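Local atomic coordinates of hydroquinone dioxygenase small subunit (Pseudomonas sp., PDB entry 4ZXA), a protein that forms, together with a large subunit, an iron-dependent hydroquinone 1,2-dioxygenase and probably contributes to its dioxygenase activity. Residues V63-A68 with V147-T152; E105-A110 with G155-E160; F20-V25 with I40-Q45; P73-A78 with S136-E141; F94-A99 with V115-G120. All coordinates share one frame; numbering follows the deposited sequence.

Contact 1. Residues V63-A68 with V147-T152; sequences VETLRA and VILQQT
The carboxylate of Glu64 and the side-chain amide of Gln150 lie next to each other, pointing the same way, with their planes 47° apart. Over one face of the carboxylate sits the Thr152 methyl, CG2 lying 3.6 Å from Glu64 CD. Gln150 CG comes within 3.9 Å of Glu64 OE1, while Glu64 OE2 bonds to Ser158 OG. The Gln150 amide has partners of its own: NE2 hydrogen-bonds to Tyr138 OH, and Phe140 packs against OE1. Farther along this face Leu66 CB meets Ile148 CB at 4.0 Å, and Ala68 CB closes on Ile148 CD1. On the reverse face the close packing is largely aliphatic, although Thr65 and Gln151 add polar groups. Val63 CG1, anti to its backbone N (chi1 172°), meets Leu149 CD2 at 3.6 Å, and Leu149 CD2 also lies 3.9 Å from Thr65 OG1. Four nearly straight backbone hydrogen bonds lock the register; those between Leu66 N and Ile148 O and between Ile148 N and Leu66 O measure 2.7 and 2.8 Å. Beyond them the Gln151 amide bonds to Ser236 and Ser241 of the large subunit. Such an antiparallel ladder, with alternate side chains on either face of the sheet, is characteristic of the inner strands of a cupin beta sandwich.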
# COMPACT_ATOMS: atom_id res chain seq x y z
N VAL A 63 -2.26 24.26 -26.53
CA VAL A 63 -1.45 24.99 -25.57
C VAL A 63 -0.20 25.46 -26.32
O VAL A 63 0.55 24.65 -26.86
CB VAL A 63 -1.07 24.15 -24.36
CG1 VAL A 63 -0.05 24.90 -23.51
CG2 VAL A 63 -2.31 23.84 -23.55
N GLU A 64 -0.04 26.78 -26.39
CA GLU A 64 1.10 27.39 -27.07
C GLU A 64 2.12 27.92 -26.07
O GLU A 64 1.76 28.41 -24.98
CB GLU A 64 0.63 28.53 -27.99
CG GLU A 64 -0.27 28.10 -29.13
CD GLU A 64 -0.95 29.29 -29.78
OE1 GLU A 64 -1.01 30.36 -29.14
OE2 GLU A 64 -1.43 29.15 -30.94
N THR A 65 3.39 27.80 -26.43
CA THR A 65 4.49 28.39 -25.68
C THR A 65 5.04 29.60 -26.44
O THR A 65 5.40 29.48 -27.61
CB THR A 65 5.63 27.38 -25.42
OG1 THR A 65 5.15 26.30 -24.60
CG2 THR A 65 6.80 28.04 -24.70
N LEU A 66 5.06 30.76 -25.80
CA LEU A 66 5.65 31.95 -26.42
C LEU A 66 6.91 32.41 -25.71
O LEU A 66 6.97 32.49 -24.46
CB LEU A 66 4.65 33.11 -26.49
CG LEU A 66 3.47 33.02 -27.44
CD1 LEU A 66 2.51 31.93 -26.99
CD2 LEU A 66 2.75 34.36 -27.51
N ARG A 67 7.93 32.74 -26.51
CA ARG A 67 9.11 33.41 -25.99
C ARG A 67 8.82 34.91 -25.96
O ARG A 67 8.76 35.56 -27.00
CB ARG A 67 10.33 33.11 -26.86
CG ARG A 67 11.63 33.71 -26.33
CD ARG A 67 12.76 33.68 -27.36
NE ARG A 67 13.86 34.51 -26.88
CZ ARG A 67 14.79 34.09 -26.03
NH1 ARG A 67 14.75 32.83 -25.60
NH2 ARG A 67 15.75 34.91 -25.62
N ALA A 68 8.64 35.45 -24.76
CA ALA A 68 8.38 36.88 -24.61
C ALA A 68 9.70 37.67 -24.62
O ALA A 68 10.50 37.60 -23.68
CB ALA A 68 7.59 37.14 -23.33
N VAL A 147 8.78 33.61 -20.55
CA VAL A 147 7.99 32.56 -21.17
C VAL A 147 6.49 32.74 -20.90
O VAL A 147 6.08 32.89 -19.74
CB VAL A 147 8.44 31.19 -20.67
CG1 VAL A 147 7.61 30.12 -21.31
CG2 VAL A 147 9.92 30.97 -20.95
N ILE A 148 5.69 32.74 -21.97
CA ILE A 148 4.23 32.84 -21.85
C ILE A 148 3.55 31.55 -22.32
O ILE A 148 3.82 31.07 -23.43
CB ILE A 148 3.64 33.97 -22.72
CG1 ILE A 148 4.28 35.32 -22.41
CG2 ILE A 148 2.13 34.04 -22.55
CD1 ILE A 148 3.79 36.46 -23.32
N LEU A 149 2.67 30.99 -21.49
CA LEU A 149 1.83 29.88 -21.89
C LEU A 149 0.48 30.42 -22.29
O LEU A 149 -0.18 31.13 -21.51
CB LEU A 149 1.63 28.88 -20.75
CG LEU A 149 2.60 27.72 -20.60
CD1 LEU A 149 2.31 26.96 -19.32
CD2 LEU A 149 2.48 26.79 -21.77
N GLN A 150 0.06 30.10 -23.50
CA GLN A 150 -1.23 30.56 -23.98
C GLN A 150 -2.19 29.39 -24.23
O GLN A 150 -1.86 28.45 -24.96
CB GLN A 150 -1.07 31.40 -25.26
CG GLN A 150 -2.38 31.87 -25.85
CD GLN A 150 -2.30 33.27 -26.46
OE1 GLN A 150 -1.39 34.06 -26.14
NE2 GLN A 150 -3.26 33.60 -27.33
N GLN A 151 -3.36 29.47 -23.60
CA GLN A 151 -4.45 28.53 -23.84
C GLN A 151 -5.41 29.08 -24.90
O GLN A 151 -6.04 30.12 -24.71
CB GLN A 151 -5.21 28.29 -22.54
CG GLN A 151 -6.46 27.44 -22.70
CD GLN A 151 -7.31 27.49 -21.45
OE1 GLN A 151 -7.15 28.40 -20.64
NE2 GLN A 151 -8.21 26.52 -21.28
N THR A 152 -5.53 28.38 -26.02
CA THR A 152 -6.32 28.90 -27.12
C THR A 152 -6.72 27.79 -28.11
O THR A 152 -6.75 26.62 -27.74
CB THR A 152 -5.58 30.06 -27.85
OG1 THR A 152 -6.46 30.69 -28.80
CG2 THR A 152 -4.32 29.56 -28.57

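Contact 2. Residues E105-A110 with G155-E160; sequences EGTHLA and GPLSVE
A type I beta turn, Gly155 to Ser158, links strand 145-153 to the short strand 158-159 of the same mixed sheet of the cupin fold and carries Pro156 and Leu157 against the 105-110 segment. Pro156 crosses the His108 side chain at about a right angle, CG standing 3.3 Å from His108 CE1. Leu157 buries more surface here than any other residue: its CD2 lies 3.6 Å from both the carbonyl O and the OG1 of Thr107, and 4.1 Å from Leu109 CG. A water joins the backbones, donating to Thr107 O and accepting from Leu157 N at 2.9 Å. Gly106 CA and Gly155 CA, the closest pair of alpha carbons across the two segments, are 4.1 Å apart. A CB on Gly106 would collide with Gly155 CA, and the backbone angles there call for glycine by themselves. The turn is tied internally as well: Ser158 N donates to Gly155 O, and Gly155 N donates to Ser158 OG with an N-H...O angle of 170°. On the outer side Glu105 forms a salt bridge with Lys239 of the large subunit. Strand 108-109 borders strand 71-76 in one sheet, whereas strand 158-159 runs parallel to strand 52-58 at the margin of the other.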
# COMPACT_ATOMS: atom_id res chain seq x y z
N GLU A 105 -12.06 30.89 -35.08
CA GLU A 105 -11.31 30.43 -33.92
C GLU A 105 -9.82 30.56 -34.12
O GLU A 105 -9.32 30.49 -35.25
CB GLU A 105 -11.67 28.97 -33.61
CG GLU A 105 -13.14 28.75 -33.32
CD GLU A 105 -13.44 27.35 -32.80
OE1 GLU A 105 -12.80 26.39 -33.29
OE2 GLU A 105 -14.30 27.23 -31.90
N GLY A 106 -9.10 30.75 -33.02
CA GLY A 106 -7.66 30.88 -33.07
C GLY A 106 -7.26 32.34 -32.96
O GLY A 106 -8.02 33.23 -33.31
N THR A 107 -6.07 32.59 -32.45
CA THR A 107 -5.63 33.97 -32.38
C THR A 107 -5.26 34.46 -33.78
O THR A 107 -4.70 33.72 -34.58
CB THR A 107 -4.49 34.17 -31.36
OG1 THR A 107 -3.48 35.00 -31.93
CG2 THR A 107 -3.90 32.85 -30.93
N HIS A 108 -5.65 35.70 -34.07
CA HIS A 108 -5.36 36.33 -35.35
C HIS A 108 -4.61 37.64 -35.15
O HIS A 108 -4.72 38.28 -34.09
CB HIS A 108 -6.67 36.59 -36.13
CG HIS A 108 -7.38 35.34 -36.55
ND1 HIS A 108 -7.16 34.74 -37.78
CD2 HIS A 108 -8.28 34.56 -35.91
CE1 HIS A 108 -7.91 33.65 -37.87
NE2 HIS A 108 -8.59 33.51 -36.75
N LEU A 109 -3.85 38.05 -36.16
CA LEU A 109 -3.22 39.36 -36.18
C LEU A 109 -4.27 40.47 -36.25
O LEU A 109 -5.09 40.48 -37.16
CB LEU A 109 -2.29 39.47 -37.38
CG LEU A 109 -1.02 38.62 -37.28
CD1 LEU A 109 -0.24 38.75 -38.57
CD2 LEU A 109 -0.16 39.03 -36.08
N ALA A 110 -4.26 41.38 -35.29
CA ALA A 110 -5.27 42.44 -35.24
C ALA A 110 -4.94 43.63 -36.15
O ALA A 110 -5.81 44.48 -36.41
CB ALA A 110 -5.50 42.91 -33.82
N GLY A 155 -4.78 28.06 -34.77
CA GLY A 155 -5.08 29.09 -35.75
C GLY A 155 -3.95 29.34 -36.74
O GLY A 155 -2.97 28.58 -36.78
N PRO A 156 -4.09 30.40 -37.55
CA PRO A 156 -3.14 30.78 -38.61
C PRO A 156 -1.72 31.02 -38.10
O PRO A 156 -0.77 30.79 -38.86
CB PRO A 156 -3.70 32.11 -39.13
CG PRO A 156 -5.13 32.10 -38.75
CD PRO A 156 -5.21 31.34 -37.45
N LEU A 157 -1.60 31.48 -36.85
CA LEU A 157 -0.31 31.78 -36.22
C LEU A 157 0.34 30.61 -35.47
O LEU A 157 1.49 30.70 -35.03
CB LEU A 157 -0.47 32.95 -35.24
CG LEU A 157 -0.54 34.39 -35.77
CD1 LEU A 157 -0.86 34.46 -37.27
CD2 LEU A 157 -1.51 35.24 -34.94
N SER A 158 -0.39 29.51 -35.31
CA SER A 158 0.13 28.42 -34.49
C SER A 158 1.19 27.64 -35.25
O SER A 158 0.99 27.23 -36.39
CB SER A 158 -1.00 27.49 -34.05
OG SER A 158 -2.01 28.22 -33.38
N VAL A 159 2.33 27.43 -34.62
CA VAL A 159 3.38 26.70 -35.29
C VAL A 159 3.52 25.31 -34.68
O VAL A 159 3.65 25.16 -33.47
CB VAL A 159 4.73 27.45 -35.23
CG1 VAL A 159 5.76 26.79 -36.14
CG2 VAL A 159 4.52 28.91 -35.61
N GLU A 160 3.46 24.30 -35.54
CA GLU A 160 3.73 22.94 -35.10
C GLU A 160 5.12 22.52 -35.55
O GLU A 160 5.49 22.68 -36.72
CB GLU A 160 2.69 21.98 -35.64
CG GLU A 160 1.31 22.13 -35.02
CD GLU A 160 0.29 21.19 -35.66
OE1 GLU A 160 -0.24 21.54 -36.73
OE2 GLU A 160 0.05 20.10 -35.10
O HOH W 1 -3.31 31.60 -34.54

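Contact 3. Residues F20-V25 with I40-Q45; sequences FRKGTV and IFEVAQ
Phe20 packs its ring on the first turn of helix 40-45, and this is the close part of the contact. Its CD1 lies 3.7 Å from Phe41 CB, and one ring face covers the peptide between Phe41 and Glu42, the amide N of Glu42 standing 3.7 Å above the ring plane toward its rim. The ring reaches the helix with CG between the backbone N and the carbonyl carbon (chi1 66°). Phe41 presents its CB to this ring but sends its own ring the other way, into the body of the subunit. The outer side is polar and more open to solvent, with Gln45 exposed and Lys22 and Glu42 partly so. The Gln45 amide sits at the edge of the Phe20 ring, its CD near the ring plane; its NE2 is 3.4 Å from Phe20 CE1, and the amide plane is turned 57° from the ring. Nearby, Lys22 NZ and Glu42 OE1 form a salt bridge, modelled so short that its exact length is doubtful. An alanine in place of Phe20 would probably leave the Phe41-Glu42 peptide without its aromatic cover and the Gln45 amide more at liberty to turn. At the start of the helix, Asn39 OD1 accepts from the amides of Phe41 and Glu42. The inner side of the helix rests on strands 61-69, 81-87 and 145-153 through Ile40, Phe41 and Ala44, while Thr24 and Val25 pair with a strand of the large subunit, carrying the sheet across the interface.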
# COMPACT_ATOMS: atom_id res chain seq x y z
N PHE A 20 16.79 25.44 -16.36
CA PHE A 20 15.78 24.40 -16.42
C PHE A 20 16.42 23.05 -16.61
O PHE A 20 17.52 22.94 -17.14
CB PHE A 20 14.78 24.68 -17.55
CG PHE A 20 15.38 24.61 -18.92
CD1 PHE A 20 15.82 25.75 -19.56
CD2 PHE A 20 15.47 23.40 -19.58
CE1 PHE A 20 16.36 25.69 -20.83
CE2 PHE A 20 16.01 23.33 -20.85
CZ PHE A 20 16.45 24.48 -21.48
N ARG A 21 15.70 22.01 -16.19
CA ARG A 21 16.18 20.65 -16.34
C ARG A 21 15.05 19.78 -16.86
O ARG A 21 14.14 19.42 -16.11
CB ARG A 21 16.69 20.11 -15.00
CG ARG A 21 17.09 18.65 -15.03
CD ARG A 21 17.63 18.16 -13.68
NE ARG A 21 18.94 17.54 -13.88
CZ ARG A 21 20.08 18.23 -13.88
NH1 ARG A 21 20.07 19.54 -13.68
NH2 ARG A 21 21.23 17.59 -14.08
N LYS A 22 15.10 19.45 -18.15
CA LYS A 22 14.04 18.65 -18.73
C LYS A 22 13.91 17.33 -18.00
O LYS A 22 14.90 16.75 -17.56
CB LYS A 22 14.27 18.39 -20.22
CG LYS A 22 13.17 17.56 -20.86
CD LYS A 22 13.05 17.84 -22.35
CE LYS A 22 14.25 17.31 -23.10
NZ LYS A 22 14.22 17.69 -24.53
N GLY A 23 12.68 16.85 -17.87
CA GLY A 23 12.45 15.56 -17.25
C GLY A 23 12.95 14.47 -18.17
O GLY A 23 13.73 14.72 -19.08
N THR A 24 12.48 13.25 -17.92
CA THR A 24 12.89 12.08 -18.69
C THR A 24 11.74 11.11 -18.95
O THR A 24 10.91 10.83 -18.07
CB THR A 24 14.00 11.32 -17.95
OG1 THR A 24 13.50 10.86 -16.69
CG2 THR A 24 15.20 12.24 -17.71
N VAL A 25 11.70 10.58 -20.17
CA VAL A 25 10.80 9.49 -20.49
C VAL A 25 11.63 8.22 -20.57
O VAL A 25 12.37 8.01 -21.53
CB VAL A 25 10.05 9.73 -21.82
CG1 VAL A 25 9.43 8.44 -22.33
CG2 VAL A 25 8.97 10.81 -21.64
N ILE A 40 8.63 23.53 -21.80
CA ILE A 40 8.29 24.86 -22.31
C ILE A 40 9.50 25.81 -22.28
O ILE A 40 9.57 26.78 -23.04
CB ILE A 40 7.10 25.50 -21.55
CG1 ILE A 40 7.41 25.65 -20.05
CG2 ILE A 40 5.83 24.69 -21.73
CD1 ILE A 40 6.42 26.55 -19.35
N PHE A 41 10.46 25.52 -21.42
CA PHE A 41 11.61 26.37 -21.30
C PHE A 41 12.60 26.09 -22.41
O PHE A 41 13.07 27.01 -23.07
CB PHE A 41 12.20 26.30 -19.89
CG PHE A 41 11.25 26.81 -18.85
CD1 PHE A 41 10.95 28.15 -18.78
CD2 PHE A 41 10.60 25.94 -17.99
CE1 PHE A 41 10.05 28.63 -17.86
CE2 PHE A 41 9.69 26.41 -17.05
CZ PHE A 41 9.41 27.76 -16.99
N GLU A 42 12.90 24.82 -22.65
CA GLU A 42 13.67 24.45 -23.82
C GLU A 42 13.00 25.03 -25.07
O GLU A 42 13.67 25.62 -25.92
CB GLU A 42 13.81 22.92 -23.94
CG GLU A 42 14.81 22.49 -25.00
CD GLU A 42 15.20 21.04 -24.88
OE1 GLU A 42 14.30 20.17 -24.76
OE2 GLU A 42 16.42 20.75 -24.87
N VAL A 43 11.69 24.87 -25.17
CA VAL A 43 10.99 25.38 -26.35
C VAL A 43 11.16 26.89 -26.58
O VAL A 43 11.52 27.32 -27.68
CB VAL A 43 9.48 24.98 -26.35
CG1 VAL A 43 8.72 25.81 -27.39
CG2 VAL A 43 9.32 23.49 -26.63
N ALA A 44 10.90 27.70 -25.55
CA ALA A 44 11.05 29.14 -25.66
C ALA A 44 12.51 29.53 -25.92
O ALA A 44 12.80 30.51 -26.60
CB ALA A 44 10.53 29.83 -24.40
N GLN A 45 13.43 28.73 -25.39
CA GLN A 45 14.84 29.02 -25.51
C GLN A 45 15.27 28.92 -26.96
O GLN A 45 16.26 29.53 -27.35
CB GLN A 45 15.67 28.05 -24.66
CG GLN A 45 17.18 28.31 -24.68
CD GLN A 45 17.98 27.16 -24.07
OE1 GLN A 45 18.09 26.08 -24.66
NE2 GLN A 45 18.51 27.37 -22.86

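Contact 4. Residues P73-A78 with S136-E141; sequences PWFTAA and SAYRFE
The Trp74 indole lies against the Arg139 side chain, which crosses it at a slant. Arg139 CB sits over the six-membered ring, 3.8 Å from its centroid in a CH-pi contact, and farther out the guanidinium runs almost parallel to the indole, the planes 17° apart, with Trp74 NE1 over one guanidinium face and 3.5 Å from Arg139 NH1. Trp74 CE3 also touches Ala137 CB at 3.8 Å. A second CH-pi contact puts Phe75 CB over the Tyr138 ring, 3.6 Å from its centroid; the tyrosine takes this place with CG between its backbone N and carbonyl carbon (chi1 59°). Phe75 CE2 then meets Phe140 CD2 at 3.9 Å. Paired backbone bonds between Phe75 and Tyr138, each 2.9 Å from N to O, fix the register beneath. An alanine in place of Trp74 would probably strip the Arg139 side chain of its flat support and leave the guanidinium freer to swing. In the next shell Glu93 holds Arg139 NH2 in a salt bridge, Glu81 bonds to Tyr138 OH, and Lys52 makes a cation-pi contact with Phe75. Strand 71-76 stands between 108-109 and 136-142 in the antiparallel sheet, and strand 89-97 flanks 136-142 on its other side.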
# COMPACT_ATOMS: atom_id res chain seq x y z
N PRO A 73 3.26 41.58 -31.83
CA PRO A 73 2.20 42.13 -32.68
C PRO A 73 0.90 42.22 -31.88
O PRO A 73 0.75 41.47 -30.91
CB PRO A 73 2.04 41.08 -33.78
CG PRO A 73 3.33 40.36 -33.83
CD PRO A 73 3.87 40.37 -32.42
N TRP A 74 -0.00 43.11 -32.27
CA TRP A 74 -1.36 43.07 -31.73
C TRP A 74 -2.07 41.76 -32.14
O TRP A 74 -2.11 41.39 -33.33
CB TRP A 74 -2.20 44.26 -32.19
CG TRP A 74 -1.89 45.58 -31.56
CD1 TRP A 74 -1.20 46.62 -32.13
CD2 TRP A 74 -2.29 46.03 -30.26
NE1 TRP A 74 -1.14 47.68 -31.26
CE2 TRP A 74 -1.80 47.35 -30.10
CE3 TRP A 74 -3.00 45.45 -29.20
CZ2 TRP A 74 -2.01 48.09 -28.94
CZ3 TRP A 74 -3.21 46.19 -28.05
CH2 TRP A 74 -2.71 47.50 -27.93
N PHE A 75 -2.62 41.07 -31.14
CA PHE A 75 -3.32 39.80 -31.34
C PHE A 75 -4.81 39.97 -31.06
O PHE A 75 -5.22 40.83 -30.28
CB PHE A 75 -2.78 38.74 -30.39
CG PHE A 75 -1.36 38.35 -30.63
CD1 PHE A 75 -0.98 37.79 -31.84
CD2 PHE A 75 -0.40 38.51 -29.64
CE1 PHE A 75 0.34 37.40 -32.06
CE2 PHE A 75 0.91 38.12 -29.85
CZ PHE A 75 1.29 37.57 -31.06
N THR A 76 -5.63 39.12 -31.68
CA THR A 76 -7.04 39.12 -31.35
C THR A 76 -7.70 37.78 -31.69
O THR A 76 -7.18 37.00 -32.50
CB THR A 76 -7.77 40.25 -32.10
OG1 THR A 76 -9.00 40.57 -31.43
CG2 THR A 76 -8.04 39.83 -33.55
N ALA A 77 -8.84 37.52 -31.07
CA ALA A 77 -9.60 36.32 -31.38
C ALA A 77 -11.08 36.55 -31.15
O ALA A 77 -11.45 37.53 -30.50
CB ALA A 77 -9.11 35.13 -30.55
N ALA A 78 -11.90 35.65 -31.66
CA ALA A 78 -13.34 35.77 -31.54
C ALA A 78 -13.84 35.12 -30.26
O ALA A 78 -15.01 35.23 -29.91
CB ALA A 78 -14.03 35.16 -32.76
N SER A 136 -11.17 41.72 -28.12
CA SER A 136 -10.23 42.74 -27.72
C SER A 136 -8.98 42.49 -28.53
O SER A 136 -8.81 41.40 -29.09
CB SER A 136 -9.93 42.65 -26.23
OG SER A 136 -9.03 41.59 -25.99
N ALA A 137 -8.13 43.50 -28.64
CA ALA A 137 -6.79 43.28 -29.17
C ALA A 137 -5.85 43.36 -27.99
O ALA A 137 -6.10 44.12 -27.04
CB ALA A 137 -6.45 44.32 -30.22
N TYR A 138 -4.79 42.56 -28.01
CA TYR A 138 -3.87 42.55 -26.88
C TYR A 138 -2.44 42.46 -27.37
O TYR A 138 -2.17 41.83 -28.39
CB TYR A 138 -4.23 41.42 -25.90
CG TYR A 138 -4.20 40.05 -26.51
CD1 TYR A 138 -5.33 39.52 -27.11
CD2 TYR A 138 -3.04 39.28 -26.48
CE1 TYR A 138 -5.31 38.24 -27.67
CE2 TYR A 138 -3.01 38.00 -27.04
CZ TYR A 138 -4.15 37.48 -27.63
OH TYR A 138 -4.13 36.21 -28.20
N ARG A 139 -1.53 43.09 -26.64
CA ARG A 139 -0.13 43.17 -27.04
C ARG A 139 0.79 42.89 -25.85
O ARG A 139 0.51 43.34 -24.74
CB ARG A 139 0.17 44.55 -27.64
CG ARG A 139 1.53 44.68 -28.33
CD ARG A 139 1.59 45.92 -29.23
NE ARG A 139 1.50 47.16 -28.47
CZ ARG A 139 1.77 48.37 -28.97
NH1 ARG A 139 2.15 48.50 -30.25
NH2 ARG A 139 1.67 49.45 -28.21
N PHE A 140 1.86 42.14 -26.10
CA PHE A 140 2.81 41.75 -25.06
C PHE A 140 4.08 42.62 -25.07
O PHE A 140 4.69 42.84 -26.12
CB PHE A 140 3.22 40.29 -25.28
CG PHE A 140 2.11 39.28 -25.10
CD1 PHE A 140 1.30 39.30 -23.97
CD2 PHE A 140 1.88 38.31 -26.06
CE1 PHE A 140 0.29 38.37 -23.81
CE2 PHE A 140 0.86 37.37 -25.90
CZ PHE A 140 0.07 37.40 -24.78
N GLU A 141 4.47 43.09 -23.88
CA GLU A 141 5.69 43.88 -23.68
C GLU A 141 6.65 43.17 -22.73
O GLU A 141 6.29 42.90 -21.59
CB GLU A 141 5.36 45.22 -23.03
CG GLU A 141 4.53 46.15 -23.86
CD GLU A 141 5.29 46.68 -25.06
OE1 GLU A 141 6.50 46.36 -25.19
OE2 GLU A 141 4.66 47.39 -25.86

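Contact 5. Residues F94-A99 with V115-G120; sequences FLKLDA and VGKPMG
Lys96, Phe94 and Met119 bury the most surface here, and the methionine lies between the other two. Met119 CB stands 4.0 Å from Phe94 CB, while its SD is 3.7 Å from Lys96 CB. With CG anti to the carbonyl carbon (chi1 -52°), Met119 also lays CG 3.5 Å from Lys96 N. Phe94 grips two successive residues of the partner strand: its N donates to Gly120 O at 3.0 Å, and its O accepts from Met119 N at 2.8 Å. This is a beta bulge in the antiparallel pairing of strands 89-97 and 116-125, the latter at the margin of its sheet within the chain; Gly120 has a positive phi that would jam a CB against the preceding carbonyl. Past the bulge regular pairing continues, shifted by one residue, Lys96 N donating to Lys117 O at 2.7 Å. Gly116 faces Leu97 so closely that a CB would collide with Lys96 O. Beyond it Asp98 N bonds to Val115 O at an almost straight 178°, and a water bridges that same oxygen to Ala99 N. On the other face, Leu95 CD2 comes 4.1 Å from Pro118 CB. Phe210 of the large subunit packs on Lys96, Lys117 and Met119, and Leu214 of that subunit on Phe94.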
# COMPACT_ATOMS: atom_id res chain seq x y z
N PHE A 94 -4.28 46.25 -23.62
CA PHE A 94 -5.61 45.85 -24.10
C PHE A 94 -6.37 46.96 -24.81
O PHE A 94 -6.58 48.04 -24.25
CB PHE A 94 -6.47 45.35 -22.93
CG PHE A 94 -5.99 44.07 -22.31
CD1 PHE A 94 -6.41 42.84 -22.80
CD2 PHE A 94 -5.12 44.09 -21.24
CE1 PHE A 94 -5.97 41.65 -22.23
CE2 PHE A 94 -4.66 42.91 -20.66
CZ PHE A 94 -5.09 41.68 -21.15
N LEU A 95 -6.80 46.69 -26.04
CA LEU A 95 -7.71 47.56 -26.77
C LEU A 95 -9.08 46.90 -26.95
O LEU A 95 -9.16 45.75 -27.39
CB LEU A 95 -7.16 47.83 -28.16
CG LEU A 95 -6.09 48.90 -28.28
CD1 LEU A 95 -5.59 48.90 -29.70
CD2 LEU A 95 -6.71 50.22 -27.89
N LYS A 96 -10.15 47.63 -26.64
CA LYS A 96 -11.50 47.17 -26.97
C LYS A 96 -11.85 47.56 -28.40
O LYS A 96 -12.24 48.70 -28.66
CB LYS A 96 -12.55 47.74 -26.02
CG LYS A 96 -13.95 47.16 -26.27
CD LYS A 96 -15.00 47.81 -25.40
CE LYS A 96 -15.81 46.76 -24.64
NZ LYS A 96 -16.82 47.39 -23.75
N LEU A 97 -11.72 46.60 -29.32
CA LEU A 97 -11.98 46.85 -30.73
C LEU A 97 -13.38 47.41 -31.02
O LEU A 97 -14.36 46.97 -30.42
CB LEU A 97 -11.75 45.58 -31.54
CG LEU A 97 -10.32 45.06 -31.60
CD1 LEU A 97 -10.28 43.74 -32.32
CD2 LEU A 97 -9.45 46.07 -32.32
N ASP A 98 -13.45 48.39 -31.92
CA ASP A 98 -14.73 48.92 -32.40
C ASP A 98 -15.50 47.84 -33.16
O ASP A 98 -16.73 47.74 -33.07
CB ASP A 98 -14.52 50.13 -33.32
CG ASP A 98 -14.24 51.42 -32.54
OD1 ASP A 98 -13.81 51.35 -31.37
OD2 ASP A 98 -14.45 52.51 -33.12
N ALA A 99 -14.75 47.04 -33.92
CA ALA A 99 -15.31 45.96 -34.74
C ALA A 99 -14.62 44.61 -34.45
O ALA A 99 -13.76 44.18 -35.21
CB ALA A 99 -15.18 46.30 -36.21
N VAL A 115 -8.24 49.59 -34.42
CA VAL A 115 -9.16 50.67 -34.11
C VAL A 115 -10.06 50.33 -32.92
O VAL A 115 -10.95 49.47 -33.02
CB VAL A 115 -10.03 50.99 -35.34
CG1 VAL A 115 -10.95 52.18 -35.04
CG2 VAL A 115 -9.15 51.23 -36.58
N GLY A 116 -9.84 51.01 -31.80
CA GLY A 116 -10.67 50.81 -30.63
C GLY A 116 -10.16 51.57 -29.41
O GLY A 116 -9.04 52.07 -29.41
N LYS A 117 -10.99 51.65 -28.37
CA LYS A 117 -10.62 52.34 -27.14
C LYS A 117 -9.57 51.54 -26.37
O LYS A 117 -9.60 50.31 -26.38
CB LYS A 117 -11.84 52.57 -26.26
CG LYS A 117 -13.09 53.01 -26.99
CD LYS A 117 -14.23 52.01 -26.78
CE LYS A 117 -15.55 52.52 -27.36
NZ LYS A 117 -15.94 53.85 -26.79
N PRO A 118 -8.63 52.25 -25.70
CA PRO A 118 -7.66 51.58 -24.83
C PRO A 118 -8.32 51.21 -23.51
O PRO A 118 -9.02 52.04 -22.94
CB PRO A 118 -6.58 52.67 -24.61
CG PRO A 118 -6.92 53.79 -25.55
CD PRO A 118 -8.39 53.69 -25.79
N MET A 119 -8.12 49.98 -23.04
CA MET A 119 -8.76 49.53 -21.81
C MET A 119 -7.79 49.59 -20.65
O MET A 119 -8.20 49.63 -19.50
CB MET A 119 -9.25 48.08 -21.96
CG MET A 119 -10.12 47.84 -23.18
SD MET A 119 -10.53 46.09 -23.41
CE MET A 119 -11.55 45.77 -21.96
N GLY A 120 -6.51 49.61 -20.96
CA GLY A 120 -5.49 49.62 -19.92
C GLY A 120 -4.48 48.51 -20.14
O GLY A 120 -4.29 48.01 -21.25
O HOH W 2 -11.82 47.37 -34.81

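Overall arrangement
Contact 1 lies at the centre of the chain, and contacts 2, 3 and 4 all touch it from 12 to 14 Å away, centre to centre. Contacts 2, 4 and 5 share the antiparallel sheet of strands 108-109, 71-76, 136-142, 89-97 and 116-125; contact 1 belongs to the opposing mixed sheet, which contact 2 also reaches. Along the chain contact 3 closes first; contact 5 is nested within contact 4, itself nested within contact 1, while contact 2 crosses all three. Contacts 3 and 5 stand about 36 Å apart between centres, on opposite sides of the chain's centre, and both meet the large subunit, consistent with an extensive interface around a cupin core.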